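Local coordinates for protein putative N-acetylneuraminate lyase ([Ruminococcus] gnavus ATCC 29149, PDB 6RB7) that belongs to the dihydrodipicolinate synthetase family and forms a tetramer of alpha/beta barrel subunits, at residues A[245-250]-A[326-331]. Residues are numbered along the deposited sequence; the frame is centred on the assembly and turned at random.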
ATOM      1  N   GLY A 245     -19.094   5.110  22.959  1.00 10.71           N
ATOM      2  CA  GLY A 245     -19.221   5.033  24.429  1.00 12.20           C
ATOM      3  C   GLY A 245     -18.744   6.278  25.141  1.00 13.57           C
ATOM      4  O   GLY A 245     -19.178   6.494  26.261  1.00 14.54           O
ATOM      5  N   ALA A 246     -17.916   7.098  24.508  1.00 12.52           N
ATOM      6  CA  ALA A 246     -17.481   8.393  25.094  1.00 13.42           C
ATOM      7  C   ALA A 246     -18.629   9.407  25.089  1.00 13.32           C
ATOM      8  O   ALA A 246     -18.558  10.391  25.822  1.00 13.87           O
ATOM      9  CB  ALA A 246     -16.322   8.947  24.316  1.00 14.43           C
ATOM     10  N   MET A 247     -19.587   9.274  24.172  1.00 13.76           N
ATOM     11  CA  MET A 247     -20.565  10.356  23.873  1.00 12.01           C
ATOM     12  C   MET A 247     -21.799   9.791  23.198  1.00 12.69           C
ATOM     13  O   MET A 247     -22.193  10.212  22.114  1.00 13.49           O
ATOM     14  CB  MET A 247     -19.903  11.448  23.032  1.00 14.80           C
ATOM     15  CG  MET A 247     -19.272  10.935  21.785  1.00 12.60           C
ATOM     16  SD  MET A 247     -17.986  12.107  21.259  1.00 18.40           S
ATOM     17  CE  MET A 247     -17.211  11.315  19.852  1.00 14.43           C
ATOM     18  N   PRO A 248     -22.448   8.765  23.796  1.00 12.22           N
ATOM     19  CA  PRO A 248     -23.486   8.047  23.068  1.00 12.99           C
ATOM     20  C   PRO A 248     -24.680   8.923  22.702  1.00 13.62           C
ATOM     21  O   PRO A 248     -25.247   8.726  21.597  1.00 14.72           O
ATOM     22  CB  PRO A 248     -23.874   6.896  24.008  1.00 14.44           C
ATOM     23  CG  PRO A 248     -23.371   7.308  25.358  1.00 15.34           C
ATOM     24  CD  PRO A 248     -22.186   8.216  25.139  1.00 13.33           C
ATOM     25  N   GLU A 249     -24.996   9.913  23.537  1.00 13.13           N
ATOM     26  CA  GLU A 249     -26.127  10.822  23.256  1.00 14.84           C
ATOM     27  C   GLU A 249     -25.886  11.566  21.952  1.00 11.77           C
ATOM     28  O   GLU A 249     -26.882  11.847  21.248  1.00 14.09           O
ATOM     29  CB  GLU A 249     -26.341  11.867  24.347  1.00 18.44           C
ATOM     30  CG  GLU A 249     -26.625  11.291  25.704  1.00 24.19           C
ATOM     31  CD  GLU A 249     -25.394  11.121  26.589  1.00 23.37           C
ATOM     32  OE1 GLU A 249     -24.289  10.664  26.093  1.00 18.86           O
ATOM     33  OE2 GLU A 249     -25.529  11.481  27.794  1.00 22.08           O
ATOM     34  N   LEU A 250     -24.634  11.902  21.627  1.00 13.28           N
ATOM     35  CA  LEU A 250     -24.362  12.681  20.391  1.00 13.75           C
ATOM     36  C   LEU A 250     -24.634  11.793  19.177  1.00 12.56           C
ATOM     37  O   LEU A 250     -25.245  12.251  18.215  1.00 12.70           O
ATOM     38  CB  LEU A 250     -22.926  13.205  20.373  1.00 13.69           C
ATOM     39  CG  LEU A 250     -22.585  14.228  21.449  1.00 15.93           C
ATOM     40  CD1 LEU A 250     -21.154  14.688  21.314  1.00 15.15           C
ATOM     41  CD2 LEU A 250     -23.555  15.422  21.371  1.00 16.32           C
ATOM     42  N   GLN A 326     -14.596  17.960  28.416  1.00 15.03           N
ATOM     43  CA  GLN A 326     -15.356  19.223  28.379  1.00 15.05           C
ATOM     44  C   GLN A 326     -15.997  19.413  27.002  1.00 16.30           C
ATOM     45  O   GLN A 326     -17.162  19.884  26.930  1.00 16.71           O
ATOM     46  CB  GLN A 326     -14.478  20.422  28.770  1.00 18.99           C
ATOM     47  CG  GLN A 326     -15.296  21.705  28.870  1.00 23.52           C
ATOM     48  CD  GLN A 326     -16.241  21.647  30.038  1.00 34.71           C
ATOM     49  OE1 GLN A 326     -15.841  21.267  31.136  1.00 34.61           O
ATOM     50  NE2 GLN A 326     -17.500  21.999  29.817  1.00 36.09           N
ATOM     51  N   MET A 327     -15.284  19.072  25.920  1.00 14.06           N
ATOM     52  CA  MET A 327     -15.857  19.210  24.564  1.00 14.81           C
ATOM     53  C   MET A 327     -17.132  18.363  24.455  1.00 13.24           C
ATOM     54  O   MET A 327     -18.120  18.801  23.805  1.00 15.34           O
ATOM     55  CB  MET A 327     -14.850  18.799  23.481  1.00 15.66           C
ATOM     56  CG  MET A 327     -13.676  19.752  23.409  1.00 17.94           C
ATOM     57  SD  MET A 327     -12.262  19.092  22.509  1.00 20.58           S
ATOM     58  CE  MET A 327     -12.890  19.114  20.851  1.00 22.30           C
ATOM     59  N   ILE A 328     -17.122  17.177  25.039  1.00 13.88           N
ATOM     60  CA  ILE A 328     -18.302  16.277  25.000  1.00 12.69           C
ATOM     61  C   ILE A 328     -19.438  16.955  25.778  1.00 15.55           C
ATOM     62  O   ILE A 328     -20.568  16.984  25.280  1.00 15.33           O
ATOM     63  CB  ILE A 328     -17.916  14.897  25.567  1.00 14.94           C
ATOM     64  CG1 ILE A 328     -16.990  14.179  24.577  1.00 14.52           C
ATOM     65  CG2 ILE A 328     -19.145  14.078  25.872  1.00 15.83           C
ATOM     66  CD1 ILE A 328     -16.199  13.042  25.197  1.00 14.17           C
ATOM     67  N   CYS A 329     -19.162  17.460  26.981  1.00 14.73           N
ATOM     68  CA  CYS A 329     -20.211  18.126  27.802  1.00 17.29           C
ATOM     69  C   CYS A 329     -20.804  19.310  27.013  1.00 15.42           C
ATOM     70  O   CYS A 329     -22.053  19.479  26.980  1.00 16.25           O
ATOM     71  CB  CYS A 329     -19.614  18.642  29.105  1.00 15.59           C
ATOM     72  SG  CYS A 329     -19.154  17.293  30.212  1.00 24.41           S
ATOM     73  N   ASP A 330     -19.944  20.109  26.382  1.00 15.71           N
ATOM     74  CA  ASP A 330     -20.396  21.328  25.673  1.00 15.13           C
ATOM     75  C   ASP A 330     -21.217  20.945  24.442  1.00 14.76           C
ATOM     76  O   ASP A 330     -22.264  21.560  24.178  1.00 15.33           O
ATOM     77  CB  ASP A 330     -19.200  22.181  25.279  1.00 18.99           C
ATOM     78  CG  ASP A 330     -18.492  22.844  26.472  1.00 20.07           C
ATOM     79  OD1 ASP A 330     -19.026  22.825  27.579  1.00 25.02           O
ATOM     80  OD2 ASP A 330     -17.410  23.377  26.258  1.00 25.59           O
ATOM     81  N   ALA A 331     -20.819  19.887  23.720  1.00 14.73           N
ATOM     82  CA  ALA A 331     -21.594  19.425  22.551  1.00 16.71           C
ATOM     83  C   ALA A 331     -22.980  18.958  22.982  1.00 13.92           C
ATOM     84  O   ALA A 331     -23.968  19.206  22.278  1.00 15.91           O
ATOM     85  CB  ALA A 331     -20.816  18.358  21.807  1.00 15.56           C
TER
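Ile328 and Ala331, one helical turn apart on helix 317-335, meet Ala246 at the end of a 3-10 segment, Met247 at the N-cap of helix 248-259 and Leu250 in its first turn. Ile328 points into the contact and touches with CG1, CG2 and CD1. Its CD1 lies 3.6 Å from the backbone O of Ala246 and also reaches the CB of the same alanine. Its CG2 rests 3.9 Å from Met247 CB. Its CG1 is 4.0 Å from Met247 SD. The two side chains cross at about a right angle. Met247 CG sits between the backbone N and the carbonyl carbon (chi1 55°). From there the extended chain runs past Ile328 CG1 at SD, and CE leads away; Met247 also touches Ile276 of helix 263-281. Ile328 also touches Ile294 and Asn298 of helix 287-299. Three residues on, Ala331 offers its CB to the branched end of Leu250, 3.7 Å from CD1. Leu250 CD2 also lies 3.9 Å from Ala331 O. Leu250 touches Cys273 of helix 263-281 as well. The contact thus joins the helix that follows the last barrel strand, 238-241, to the C-terminal helical region. No hydrogen bond links the two segments, and all five touching residues are buried. The join therefore rests on van der Waals contact, mostly between apolar side chains, with methyls also against the carbonyl oxygens of Ala246 and Ala331.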